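Local coordinates for phage-related conserved hypothetical protein, BB2244 (PDB 2BDV), which is of unknown function but belongs to the SRAP family, whose studied members shield abasic sites in single-stranded DNA by crosslinking to them, at residues I5-A10 and I95-D100; P42-R47 and A56-G61; D100-W105 and Y119-D124; P126-G131 and L169-A174. All coordinates share one frame; numbering follows the deposited sequence.

The four contacts lie close together in a compact alpha-beta chain, their centres 10 to 19 Å apart. Interaction 1 is the junction: strand 94-99 of the mixed sheet turns a corner at D100 into strand 101-107 of the antiparallel sheet, where 5-7 is its neighbour. Interaction 3, the hairpin that follows, shares D100 with it. Interaction 4 lies on strand 126-133, beside 94-99 in the mixed sheet, and brings in helix 171-178. Interaction 2, a small hairpin, falls between the two segments of interaction 1 in the sequence and touches it through M45 and L96. Interactions 2 and 3 do not touch. Together the contacts fasten two sheets, a hairpin and a helix into one body.

Interaction 1 (I5-A10 and I95-D100); sequences IAQKSA and ILVPAD
The D100 carboxylate, its CG anti to the carbonyl carbon (chi1 -66°), reaches across to the loop residues K8 and S9, whose two successive backbone amides converge on a single oxygen. K8 N donates to OD2 of D100 at 2.7 Å from above the carboxylate plane, and S9 N donates to the same OD2 at 3.1 Å on its syn side, both from one face. The other oxygen, OD1, accepts S9 OG at 2.5 Å, so short that the exact length is doubtful. The backbone of D100 takes part too, N donating to A6 O at 2.8 Å.

Strands 5-7 and 95-99 run at 77° to each other and belong to different sheets; these bonds fall where the chain turns its corner at D100, between the mixed sheet and the antiparallel one. Farther along, the extended side chain of Q7 sends NE2 to P98 O at 2.7 Å, nearly straight (171°) and in its own amide plane. I5 CD1 also meets V97 CG1 at 4.0 Å, the two side chains crossing at about a right angle. In the second shell, Y14 OH is also hydrogen-bonded to D100 OD2, L43 O takes a bond from Q7 NE2, and F129 packs on both I5 and A99.

Interaction 2 (P42-R47 and A56-G61); sequences PLTMHR and ARLPWG
The carbonyl oxygen of A56 is gripped twice by one residue, T44. The amide T44 N donates to A56 O at 2.7 Å, while the hydroxyl OG1 donates to the same oxygen at 3.1 Å from above the carbonyl plane. That hydroxyl gets there because T44 OG1 sits between its own backbone N and carbonyl carbon (chi1 78°). The return bond, A56 N to T44 O at 3.0 Å, completes an antiparallel hydrogen-bonded pair; L43 and R57 form the adjoining non-hydrogen-bonded pair. One residue further the pairing slackens, and L58 N makes only a weak bond to P42 O.

L43 and R57 share one face of the hairpin, where L43 CG lies over the face of the R57 guanidinium, offset toward its rim and 4.0 Å from NH2, while R57 NH1 is held by the carbonyl of R41. On the face of T44 and A56, T44 meets L58, which follows the strand: L58 CD2 lies 3.6 Å from T44 OG1 and 3.8 Å from the ring carbon H46 CD2. L58 and H46 meet tip to tip, and H46 ND1 is bonded to L48 N. Beyond the paired residues, P42 and W60 cross at about a right angle, P42 CD 3.8 Å from W60 CB, and the W60 indole stacks on F147.

The A56 carbonyl thus accepts from an amide and a hydroxyl of one residue, so the T44 side chain is satisfied inside the hairpin and its rotation is fixed, while its methyl CG2 stays turned toward the apolar CB of L58.

Interaction 3 (D100-W105 and Y119-D124); sequences DGWYEW and YYIHGD
Strands 101-107 and 116-123 form an antiparallel beta hairpin, held here by W102 paired with I121 and E104 with Y119. Both are hydrogen-bonded pairs: I121 N reaches W102 O at 2.9 Å and Y119 N reaches E104 O at 2.8 Å, with the return bonds closing each ring.

On the face carrying W102, E104 and I121, the indole lies against the isoleucine. I121 CB stands over the centre of the W102 ring system, and CG2 comes to 3.4 Å from CH2 in a CH-pi contact with the six-membered ring. The indole is fixed in rotation by its N-H: W102 NE1 donates to E104 OE1 at 2.8 Å, almost straight (173°) and in the ring plane, meeting the carboxylate on its anti side. That carboxylate is gripped by backbone amides of 158-160 as well, M158 N at OE1 and V159 N and D160 N at OE2.

On the opposite face, the Y103 and Y120 rings meet obliquely, centroids 5.2 Å apart and planes at 47°, with Y120 CD1 over the rim of the Y103 face. Y103 OH is bonded to Y34 O. With CG anti to the backbone N (chi1 175°), the Y120 ring also settles against bare backbone, its CE1 3.7 Å from G101 CA, a position that the absence of a side chain at G101 keeps open. The hairpin, two strands of the four-stranded antiparallel sheet of this SRAP-family protein, thus carries a tyrosine pair on one face and a CH-pi contact on the other.

Interaction 4 (P126-G131 and L169-A174); sequences PLLFAG and LPPELA
The backbones of L128 and L169 run close enough for L169 N to donate to L128 O at 3.0 Å, nearly straight at the hydrogen (166°) though tilted from the carbonyl plane. A water completes the pairing: it accepts from L128 N at 2.9 Å and donates to L169 O, so both the backbone N and O of L128 have a partner on this side.

The side chain of L128 reaches over to the start of the helix. With CG anti to the carbonyl carbon (chi1 -52°) and CD1 anti to CA (chi2 178°), CD1 touches P171 CA at 3.8 Å and A174 CB at 3.4 Å; the latter is tighter than usual for two carbons. P170 holds the N-cap position, and its carbonyl receives A174 N at 2.8 Å in the first helical turn, the turn that carries the A174 methyl. Further along the strand, A130 CB meets L169 CD1 at 3.9 Å, and helix 184-191 closes over both, I190 on L169 and L191 on A130. Helix 171-178 therefore begins directly against strand 126-133 of the mixed sheet, the kind of helix-on-sheet packing by which alpha-beta folds bury their apolar side chains.

Interaction 1 (I5-A10 and I95-D100)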
loop_
_atom_site.group_PDB
_atom_site.type_symbol
_atom_site.label_atom_id
_atom_site.label_comp_id
_atom_site.label_asym_id
_atom_site.label_seq_id
_atom_site.Cartn_x
_atom_site.Cartn_y
_atom_site.Cartn_z
ATOM N N ILE A 5 -0.157 3.374 7.465
ATOM C CA ILE A 5 -1.070 4.133 6.620
ATOM C C ILE A 5 -2.293 4.556 7.425
ATOM O O ILE A 5 -2.462 4.167 8.587
ATOM C CB ILE A 5 -1.591 3.314 5.412
ATOM C CG1 ILE A 5 -2.343 2.088 5.912
ATOM C CG2 ILE A 5 -0.447 2.983 4.472
ATOM C CD1 ILE A 5 -3.083 1.304 4.818
ATOM N N ALA A 6 -3.147 5.353 6.793
ATOM C CA ALA A 6 -4.370 5.816 7.431
ATOM C C ALA A 6 -5.578 5.619 6.518
ATOM O O ALA A 6 -5.548 5.997 5.349
ATOM C CB ALA A 6 -4.239 7.296 7.819
ATOM N N GLN A 7 -6.624 4.998 7.060
ATOM C CA GLN A 7 -7.877 4.778 6.339
ATOM C C GLN A 7 -8.981 5.370 7.215
ATOM O O GLN A 7 -9.576 4.679 8.050
ATOM C CB GLN A 7 -8.140 3.287 6.106
ATOM C CG GLN A 7 -7.193 2.640 5.099
ATOM C CD GLN A 7 -7.562 1.195 4.774
ATOM O OE1 GLN A 7 -8.073 0.466 5.624
ATOM N NE2 GLN A 7 -7.285 0.772 3.541
ATOM N N LYS A 8 -9.244 6.659 7.023
ATOM C CA LYS A 8 -10.256 7.354 7.807
ATOM C C LYS A 8 -11.538 7.755 7.078
ATOM O O LYS A 8 -12.532 8.093 7.720
ATOM C CB LYS A 8 -9.632 8.571 8.483
ATOM C CG LYS A 8 -8.607 9.316 7.658
ATOM C CD LYS A 8 -7.788 10.228 8.567
ATOM C CE LYS A 8 -6.929 11.189 7.771
ATOM N NZ LYS A 8 -6.157 12.101 8.663
ATOM N N SER A 9 -11.524 7.721 5.751
ATOM C CA SER A 9 -12.718 8.066 4.989
ATOM C C SER A 9 -13.693 6.906 4.984
ATOM O O SER A 9 -13.325 5.764 5.255
ATOM C CB SER A 9 -12.370 8.401 3.542
ATOM O OG SER A 9 -11.620 9.590 3.466
ATOM N N ALA A 10 -14.946 7.212 4.673
ATOM C CA ALA A 10 -15.978 6.196 4.599
ATOM C C ALA A 10 -15.598 5.255 3.467
ATOM O O ALA A 10 -15.107 5.689 2.427
ATOM C CB ALA A 10 -17.321 6.844 4.309
ATOM N N ILE A 95 -3.755 -5.711 -6.632
ATOM C CA ILE A 95 -4.818 -5.107 -5.839
ATOM C C ILE A 95 -4.502 -3.640 -5.561
ATOM O O ILE A 95 -3.408 -3.153 -5.850
ATOM C CB ILE A 95 -4.978 -5.813 -4.469
ATOM C CG1 ILE A 95 -3.781 -5.490 -3.568
ATOM C CG2 ILE A 95 -5.076 -7.322 -4.666
ATOM C CD1 ILE A 95 -4.013 -5.763 -2.073
ATOM N N LEU A 96 -5.474 -2.948 -4.988
ATOM C CA LEU A 96 -5.305 -1.560 -4.622
ATOM C C LEU A 96 -5.601 -1.456 -3.131
ATOM O O LEU A 96 -6.474 -2.153 -2.613
ATOM C CB LEU A 96 -6.268 -0.667 -5.411
ATOM C CG LEU A 96 -6.025 -0.671 -6.918
ATOM C CD1 LEU A 96 -7.251 -0.190 -7.664
ATOM C CD2 LEU A 96 -4.811 0.208 -7.225
ATOM N N VAL A 97 -4.844 -0.606 -2.442
ATOM C CA VAL A 97 -5.040 -0.374 -1.021
ATOM C C VAL A 97 -5.364 1.101 -0.839
ATOM O O VAL A 97 -4.480 1.960 -0.949
ATOM C CB VAL A 97 -3.774 -0.677 -0.193
ATOM C CG1 VAL A 97 -4.045 -0.368 1.273
ATOM C CG2 VAL A 97 -3.367 -2.136 -0.352
ATOM N N PRO A 98 -6.635 1.421 -0.566
ATOM C CA PRO A 98 -7.027 2.817 -0.375
ATOM C C PRO A 98 -6.427 3.403 0.905
ATOM O O PRO A 98 -6.231 2.690 1.895
ATOM C CB PRO A 98 -8.548 2.735 -0.335
ATOM C CG PRO A 98 -8.797 1.390 0.233
ATOM C CD PRO A 98 -7.805 0.535 -0.495
ATOM N N ALA A 99 -6.135 4.704 0.869
ATOM C CA ALA A 99 -5.549 5.405 2.003
ATOM C C ALA A 99 -5.675 6.926 1.913
ATOM O O ALA A 99 -5.533 7.526 0.844
ATOM C CB ALA A 99 -4.079 5.026 2.134
ATOM N N ASP A 100 -5.931 7.546 3.056
ATOM C CA ASP A 100 -6.051 8.992 3.121
ATOM C C ASP A 100 -4.646 9.583 3.226
ATOM O O ASP A 100 -4.424 10.759 2.927
ATOM C CB ASP A 100 -6.923 9.355 4.323
ATOM C CG ASP A 100 -8.355 8.870 4.153
ATOM O OD1 ASP A 100 -9.151 9.592 3.525
ATOM O OD2 ASP A 100 -8.682 7.756 4.614
#

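Interaction 2 (P42-R47 and A56-G61)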
loop_
_atom_site.group_PDB
_atom_site.type_symbol
_atom_site.label_atom_id
_atom_site.label_comp_id
_atom_site.label_asym_id
_atom_site.label_seq_id
_atom_site.Cartn_x
_atom_site.Cartn_y
_atom_site.Cartn_z
ATOM N N PRO A 42 -6.156 -4.323 6.422
ATOM C CA PRO A 42 -6.643 -3.040 5.909
ATOM C C PRO A 42 -7.630 -3.249 4.769
ATOM O O PRO A 42 -7.626 -4.292 4.125
ATOM C CB PRO A 42 -5.371 -2.344 5.411
ATOM C CG PRO A 42 -4.238 -3.108 6.064
ATOM C CD PRO A 42 -4.738 -4.519 6.089
ATOM N N LEU A 43 -8.478 -2.257 4.530
ATOM C CA LEU A 43 -9.424 -2.335 3.428
ATOM C C LEU A 43 -8.630 -2.372 2.135
ATOM O O LEU A 43 -7.595 -1.715 2.022
ATOM C CB LEU A 43 -10.317 -1.103 3.397
ATOM C CG LEU A 43 -11.506 -1.079 4.348
ATOM C CD1 LEU A 43 -12.120 0.306 4.372
ATOM C CD2 LEU A 43 -12.524 -2.125 3.884
ATOM N N THR A 44 -9.109 -3.147 1.167
ATOM C CA THR A 44 -8.465 -3.226 -0.143
ATOM C C THR A 44 -9.560 -3.360 -1.195
ATOM O O THR A 44 -10.682 -3.778 -0.895
ATOM C CB THR A 44 -7.511 -4.461 -0.302
ATOM O OG1 THR A 44 -8.280 -5.644 -0.548
ATOM C CG2 THR A 44 -6.659 -4.669 0.942
HETATM N N MSE A 45 -9.229 -2.994 -2.424
HETATM C CA MSE A 45 -10.158 -3.111 -3.535
HETATM C C MSE A 45 -9.465 -3.935 -4.608
HETATM O O MSE A 45 -8.272 -3.750 -4.862
HETATM C CB MSE A 45 -10.545 -1.727 -4.051
HETATM C CG MSE A 45 -11.302 -0.931 -2.999
HETATM SE SE MSE A 45 -12.106 0.695 -3.645
HETATM C CE MSE A 45 -10.537 1.787 -3.654
ATOM N N HIS A 46 -10.212 -4.855 -5.218
ATOM C CA HIS A 46 -9.652 -5.747 -6.235
ATOM C C HIS A 46 -10.692 -6.555 -7.013
ATOM O O HIS A 46 -11.886 -6.503 -6.732
ATOM C CB HIS A 46 -8.693 -6.730 -5.566
ATOM C CG HIS A 46 -9.367 -7.657 -4.601
ATOM N ND1 HIS A 46 -10.244 -8.643 -5.001
ATOM C CD2 HIS A 46 -9.313 -7.726 -3.247
ATOM C CE1 HIS A 46 -10.701 -9.282 -3.935
ATOM N NE2 HIS A 46 -10.153 -8.745 -2.862
ATOM N N ARG A 47 -10.200 -7.319 -7.983
ATOM C CA ARG A 47 -11.033 -8.179 -8.811
ATOM C C ARG A 47 -10.314 -9.525 -8.921
ATOM O O ARG A 47 -10.181 -10.094 -10.005
ATOM C CB ARG A 47 -11.218 -7.545 -10.192
ATOM C CG ARG A 47 -11.763 -6.132 -10.107
ATOM C CD ARG A 47 -11.881 -5.485 -11.465
ATOM N NE ARG A 47 -12.825 -6.178 -12.339
ATOM C CZ ARG A 47 -13.015 -5.851 -13.613
ATOM N NH1 ARG A 47 -13.883 -6.521 -14.356
ATOM N NH2 ARG A 47 -12.316 -4.855 -14.145
ATOM N N ALA A 56 -12.806 -5.529 0.194
ATOM C CA ALA A 56 -12.626 -6.464 1.300
ATOM C C ALA A 56 -11.344 -6.203 2.087
ATOM O O ALA A 56 -10.490 -5.419 1.671
ATOM C CB ALA A 56 -12.621 -7.898 0.775
ATOM N N ARG A 57 -11.215 -6.877 3.224
ATOM C CA ARG A 57 -10.049 -6.729 4.079
ATOM C C ARG A 57 -9.075 -7.871 3.873
ATOM O O ARG A 57 -9.407 -9.037 4.069
ATOM C CB ARG A 57 -10.473 -6.668 5.549
ATOM C CG ARG A 57 -11.224 -5.406 5.900
ATOM C CD ARG A 57 -11.485 -5.303 7.388
ATOM N NE ARG A 57 -12.092 -4.013 7.733
ATOM C CZ ARG A 57 -11.412 -2.885 7.916
ATOM N NH1 ARG A 57 -10.092 -2.871 7.798
ATOM N NH2 ARG A 57 -12.054 -1.768 8.205
ATOM N N LEU A 58 -7.861 -7.532 3.470
ATOM C CA LEU A 58 -6.840 -8.541 3.236
ATOM C C LEU A 58 -5.682 -8.282 4.196
ATOM O O LEU A 58 -5.491 -7.155 4.661
ATOM C CB LEU A 58 -6.378 -8.468 1.772
ATOM C CG LEU A 58 -7.169 -9.262 0.715
ATOM C CD1 LEU A 58 -8.663 -9.051 0.879
ATOM C CD2 LEU A 58 -6.710 -8.841 -0.669
ATOM N N PRO A 59 -4.918 -9.327 4.529
ATOM C CA PRO A 59 -3.773 -9.228 5.439
ATOM C C PRO A 59 -2.593 -8.491 4.818
ATOM O O PRO A 59 -2.131 -8.850 3.727
ATOM C CB PRO A 59 -3.414 -10.687 5.714
ATOM C CG PRO A 59 -4.688 -11.404 5.510
ATOM C CD PRO A 59 -5.261 -10.737 4.291
ATOM N N TRP A 60 -2.112 -7.468 5.521
ATOM C CA TRP A 60 -0.969 -6.678 5.075
ATOM C C TRP A 60 0.294 -7.329 5.637
ATOM O O TRP A 60 0.467 -7.407 6.852
ATOM C CB TRP A 60 -1.090 -5.236 5.592
ATOM C CG TRP A 60 -0.011 -4.316 5.107
ATOM C CD1 TRP A 60 0.841 -4.537 4.064
ATOM C CD2 TRP A 60 0.300 -3.009 5.605
ATOM N NE1 TRP A 60 1.657 -3.454 3.878
ATOM C CE2 TRP A 60 1.346 -2.499 4.810
ATOM C CE3 TRP A 60 -0.207 -2.214 6.646
ATOM C CZ2 TRP A 60 1.902 -1.228 5.020
ATOM C CZ3 TRP A 60 0.338 -0.958 6.860
ATOM C CH2 TRP A 60 1.385 -0.472 6.047
ATOM N N GLY A 61 1.164 -7.806 4.753
ATOM C CA GLY A 61 2.392 -8.452 5.189
ATOM C C GLY A 61 2.539 -9.824 4.554
ATOM O O GLY A 61 1.873 -10.777 4.965
#

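Interaction 3 (D100-W105 and Y119-D124)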
loop_
_atom_site.group_PDB
_atom_site.type_symbol
_atom_site.label_atom_id
_atom_site.label_comp_id
_atom_site.label_asym_id
_atom_site.label_seq_id
_atom_site.Cartn_x
_atom_site.Cartn_y
_atom_site.Cartn_z
ATOM N N ASP A 100 -5.931 7.546 3.056
ATOM C CA ASP A 100 -6.051 8.992 3.121
ATOM C C ASP A 100 -4.646 9.583 3.226
ATOM O O ASP A 100 -4.424 10.759 2.927
ATOM C CB ASP A 100 -6.923 9.355 4.323
ATOM C CG ASP A 100 -8.355 8.870 4.153
ATOM O OD1 ASP A 100 -9.151 9.592 3.525
ATOM O OD2 ASP A 100 -8.682 7.756 4.614
ATOM N N GLY A 101 -3.703 8.737 3.631
ATOM C CA GLY A 101 -2.313 9.147 3.776
ATOM C C GLY A 101 -1.453 8.073 4.438
ATOM O O GLY A 101 -1.930 6.973 4.729
ATOM N N TRP A 102 -0.179 8.374 4.678
ATOM C CA TRP A 102 0.711 7.407 5.308
ATOM C C TRP A 102 1.720 8.127 6.201
ATOM O O TRP A 102 1.822 9.360 6.176
ATOM C CB TRP A 102 1.430 6.553 4.240
ATOM C CG TRP A 102 2.479 7.280 3.417
ATOM C CD1 TRP A 102 3.822 7.306 3.644
ATOM C CD2 TRP A 102 2.254 8.099 2.260
ATOM N NE1 TRP A 102 4.454 8.089 2.706
ATOM C CE2 TRP A 102 3.516 8.590 1.842
ATOM C CE3 TRP A 102 1.110 8.470 1.534
ATOM C CZ2 TRP A 102 3.671 9.429 0.733
ATOM C CZ3 TRP A 102 1.263 9.307 0.430
ATOM C CH2 TRP A 102 2.538 9.776 0.042
ATOM N N TYR A 103 2.458 7.363 7.000
ATOM C CA TYR A 103 3.432 7.965 7.893
ATOM C C TYR A 103 4.869 7.570 7.600
ATOM O O TYR A 103 5.141 6.451 7.180
ATOM C CB TYR A 103 3.133 7.591 9.341
ATOM C CG TYR A 103 1.723 7.864 9.800
ATOM C CD1 TYR A 103 0.692 6.963 9.528
ATOM C CD2 TYR A 103 1.425 9.005 10.537
ATOM C CE1 TYR A 103 -0.598 7.191 9.987
ATOM C CE2 TYR A 103 0.142 9.244 10.999
ATOM C CZ TYR A 103 -0.866 8.332 10.721
ATOM O OH TYR A 103 -2.135 8.570 11.194
ATOM N N GLU A 104 5.779 8.512 7.833
ATOM C CA GLU A 104 7.214 8.299 7.679
ATOM C C GLU A 104 7.869 8.994 8.876
ATOM O O GLU A 104 7.458 10.084 9.266
ATOM C CB GLU A 104 7.743 8.925 6.385
ATOM C CG GLU A 104 7.197 8.313 5.110
ATOM C CD GLU A 104 7.722 9.004 3.875
ATOM O OE1 GLU A 104 7.234 8.709 2.765
ATOM O OE2 GLU A 104 8.632 9.845 4.018
ATOM N N TRP A 105 8.882 8.361 9.452
ATOM C CA TRP A 105 9.585 8.921 10.594
ATOM C C TRP A 105 10.898 9.566 10.156
ATOM O O TRP A 105 11.719 8.953 9.464
ATOM C CB TRP A 105 9.848 7.825 11.627
ATOM C CG TRP A 105 8.615 7.409 12.377
ATOM C CD1 TRP A 105 8.301 7.700 13.684
ATOM C CD2 TRP A 105 7.520 6.643 11.867
ATOM N NE1 TRP A 105 7.080 7.160 14.014
ATOM C CE2 TRP A 105 6.578 6.506 12.920
ATOM C CE3 TRP A 105 7.238 6.058 10.623
ATOM C CZ2 TRP A 105 5.376 5.806 12.763
ATOM C CZ3 TRP A 105 6.036 5.358 10.468
ATOM C CH2 TRP A 105 5.124 5.241 11.536
ATOM N N TYR A 119 5.811 11.926 10.665
ATOM C CA TYR A 119 5.114 12.876 9.797
ATOM C C TYR A 119 3.928 12.184 9.128
ATOM O O TYR A 119 3.954 10.971 8.895
ATOM C CB TYR A 119 6.045 13.411 8.694
ATOM C CG TYR A 119 7.003 14.487 9.141
ATOM C CD1 TYR A 119 8.180 14.163 9.817
ATOM C CD2 TYR A 119 6.710 15.834 8.938
ATOM C CE1 TYR A 119 9.040 15.152 10.286
ATOM C CE2 TYR A 119 7.563 16.832 9.402
ATOM C CZ TYR A 119 8.726 16.485 10.079
ATOM O OH TYR A 119 9.553 17.471 10.576
ATOM N N TYR A 120 2.882 12.947 8.829
ATOM C CA TYR A 120 1.716 12.392 8.142
ATOM C C TYR A 120 1.694 13.032 6.743
ATOM O O TYR A 120 1.737 14.254 6.631
ATOM C CB TYR A 120 0.415 12.729 8.895
ATOM C CG TYR A 120 -0.835 12.270 8.167
ATOM C CD1 TYR A 120 -1.045 10.921 7.897
ATOM C CD2 TYR A 120 -1.794 13.182 7.735
ATOM C CE1 TYR A 120 -2.168 10.488 7.220
ATOM C CE2 TYR A 120 -2.935 12.762 7.049
ATOM C CZ TYR A 120 -3.114 11.405 6.796
ATOM O OH TYR A 120 -4.231 10.946 6.127
ATOM N N ILE A 121 1.654 12.204 5.697
ATOM C CA ILE A 121 1.643 12.670 4.301
ATOM C C ILE A 121 0.296 12.357 3.662
ATOM O O ILE A 121 -0.237 11.267 3.850
ATOM C CB ILE A 121 2.725 11.962 3.410
ATOM C CG1 ILE A 121 4.124 12.125 3.994
ATOM C CG2 ILE A 121 2.758 12.585 2.032
ATOM C CD1 ILE A 121 4.438 11.203 5.116
ATOM N N HIS A 122 -0.254 13.297 2.897
ATOM C CA HIS A 122 -1.546 13.058 2.248
ATOM C C HIS A 122 -1.750 13.892 0.984
ATOM O O HIS A 122 -0.924 14.734 0.633
ATOM C CB HIS A 122 -2.675 13.346 3.237
ATOM C CG HIS A 122 -2.807 14.795 3.577
ATOM N ND1 HIS A 122 -3.370 15.711 2.716
ATOM C CD2 HIS A 122 -2.383 15.500 4.652
ATOM C CE1 HIS A 122 -3.284 16.919 3.244
ATOM N NE2 HIS A 122 -2.690 16.818 4.419
ATOM N N GLY A 123 -2.861 13.634 0.307
ATOM C CA GLY A 123 -3.199 14.362 -0.900
ATOM C C GLY A 123 -4.489 15.138 -0.674
ATOM O O GLY A 123 -4.878 15.377 0.467
ATOM N N ASP A 124 -5.150 15.524 -1.765
ATOM C CA ASP A 124 -6.395 16.277 -1.706
ATOM C C ASP A 124 -7.603 15.343 -1.733
ATOM O O ASP A 124 -8.746 15.789 -1.693
ATOM C CB ASP A 124 -6.453 17.257 -2.877
ATOM C CG ASP A 124 -5.347 18.300 -2.811
ATOM O OD1 ASP A 124 -4.887 18.771 -3.876
ATOM O OD2 ASP A 124 -4.942 18.659 -1.685
#

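Interaction 4 (P126-G131 and L169-A174)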
loop_
_atom_site.group_PDB
_atom_site.type_symbol
_atom_site.label_atom_id
_atom_site.label_comp_id
_atom_site.label_asym_id
_atom_site.label_seq_id
_atom_site.Cartn_x
_atom_site.Cartn_y
_atom_site.Cartn_z
ATOM N N PRO A 126 -8.643 10.659 -1.285
ATOM C CA PRO A 126 -8.184 9.293 -1.009
ATOM C C PRO A 126 -7.201 8.804 -2.065
ATOM O O PRO A 126 -7.399 9.025 -3.259
ATOM C CB PRO A 126 -9.482 8.491 -1.008
ATOM C CG PRO A 126 -10.452 9.469 -0.421
ATOM C CD PRO A 126 -10.110 10.749 -1.155
ATOM N N LEU A 127 -6.148 8.132 -1.621
ATOM C CA LEU A 127 -5.125 7.635 -2.523
ATOM C C LEU A 127 -5.350 6.166 -2.876
ATOM O O LEU A 127 -5.904 5.404 -2.083
ATOM C CB LEU A 127 -3.757 7.809 -1.867
ATOM C CG LEU A 127 -3.580 9.123 -1.098
ATOM C CD1 LEU A 127 -2.260 9.063 -0.357
ATOM C CD2 LEU A 127 -3.623 10.330 -2.038
ATOM N N LEU A 128 -4.920 5.767 -4.068
ATOM C CA LEU A 128 -5.080 4.381 -4.484
ATOM C C LEU A 128 -3.698 3.754 -4.622
ATOM O O LEU A 128 -3.083 3.831 -5.690
ATOM C CB LEU A 128 -5.851 4.313 -5.816
ATOM C CG LEU A 128 -7.185 5.080 -5.863
ATOM C CD1 LEU A 128 -7.803 4.967 -7.255
ATOM C CD2 LEU A 128 -8.146 4.552 -4.820
ATOM N N PHE A 129 -3.205 3.144 -3.539
ATOM C CA PHE A 129 -1.878 2.521 -3.570
ATOM C C PHE A 129 -1.935 1.209 -4.328
ATOM O O PHE A 129 -2.840 0.409 -4.129
ATOM C CB PHE A 129 -1.314 2.238 -2.154
ATOM C CG PHE A 129 -1.084 3.470 -1.310
ATOM C CD1 PHE A 129 -1.028 4.735 -1.884
ATOM C CD2 PHE A 129 -0.945 3.357 0.074
ATOM C CE1 PHE A 129 -0.849 5.865 -1.098
ATOM C CE2 PHE A 129 -0.766 4.480 0.862
ATOM C CZ PHE A 129 -0.717 5.737 0.278
ATOM N N ALA A 130 -0.961 1.005 -5.207
ATOM C CA ALA A 130 -0.864 -0.223 -5.981
ATOM C C ALA A 130 -0.308 -1.281 -5.030
ATOM O O ALA A 130 0.575 -0.995 -4.218
ATOM C CB ALA A 130 0.080 -0.024 -7.152
ATOM N N GLY A 131 -0.827 -2.500 -5.126
ATOM C CA GLY A 131 -0.356 -3.562 -4.255
ATOM C C GLY A 131 -0.380 -4.935 -4.893
ATOM O O GLY A 131 -1.007 -5.141 -5.928
ATOM N N LEU A 169 -1.687 5.636 -7.656
ATOM C CA LEU A 169 -2.125 5.711 -9.038
ATOM C C LEU A 169 -3.381 6.547 -9.256
ATOM O O LEU A 169 -4.237 6.650 -8.382
ATOM C CB LEU A 169 -2.397 4.301 -9.569
ATOM C CG LEU A 169 -1.307 3.226 -9.533
ATOM C CD1 LEU A 169 -1.957 1.892 -9.837
ATOM C CD2 LEU A 169 -0.194 3.533 -10.535
ATOM N N PRO A 170 -3.499 7.167 -10.441
ATOM C CA PRO A 170 -4.685 7.975 -10.745
ATOM C C PRO A 170 -5.838 6.967 -10.882
ATOM O O PRO A 170 -5.607 5.793 -11.188
ATOM C CB PRO A 170 -4.342 8.616 -12.093
ATOM C CG PRO A 170 -2.837 8.636 -12.110
ATOM C CD PRO A 170 -2.480 7.306 -11.497
ATOM N N PRO A 171 -7.083 7.402 -10.647
ATOM C CA PRO A 171 -8.221 6.483 -10.760
ATOM C C PRO A 171 -8.274 5.706 -12.083
ATOM O O PRO A 171 -8.583 4.509 -12.102
ATOM C CB PRO A 171 -9.419 7.402 -10.575
ATOM C CG PRO A 171 -8.904 8.415 -9.597
ATOM C CD PRO A 171 -7.491 8.699 -10.083
ATOM N N GLU A 172 -7.978 6.390 -13.186
ATOM C CA GLU A 172 -7.999 5.758 -14.503
ATOM C C GLU A 172 -7.004 4.593 -14.579
ATOM O O GLU A 172 -7.345 3.503 -15.032
ATOM C CB GLU A 172 -7.647 6.771 -15.611
ATOM C CG GLU A 172 -8.587 7.983 -15.789
ATOM C CD GLU A 172 -8.120 9.234 -15.045
ATOM O OE1 GLU A 172 -8.407 10.357 -15.519
ATOM O OE2 GLU A 172 -7.473 9.099 -13.982
ATOM N N LEU A 173 -5.771 4.843 -14.149
ATOM C CA LEU A 173 -4.723 3.834 -14.183
ATOM C C LEU A 173 -4.960 2.761 -13.128
ATOM O O LEU A 173 -4.596 1.600 -13.305
ATOM C CB LEU A 173 -3.355 4.495 -13.978
ATOM C CG LEU A 173 -2.908 5.459 -15.079
ATOM C CD1 LEU A 173 -1.547 6.064 -14.752
ATOM C CD2 LEU A 173 -2.836 4.701 -16.399
ATOM N N ALA A 174 -5.585 3.167 -12.033
ATOM C CA ALA A 174 -5.890 2.266 -10.937
ATOM C C ALA A 174 -6.867 1.192 -11.413
ATOM O O ALA A 174 -6.739 0.023 -11.046
ATOM C CB ALA A 174 -6.489 3.051 -9.777
HETATM O O HOH W 1 -4.133 7.710 -6.083
#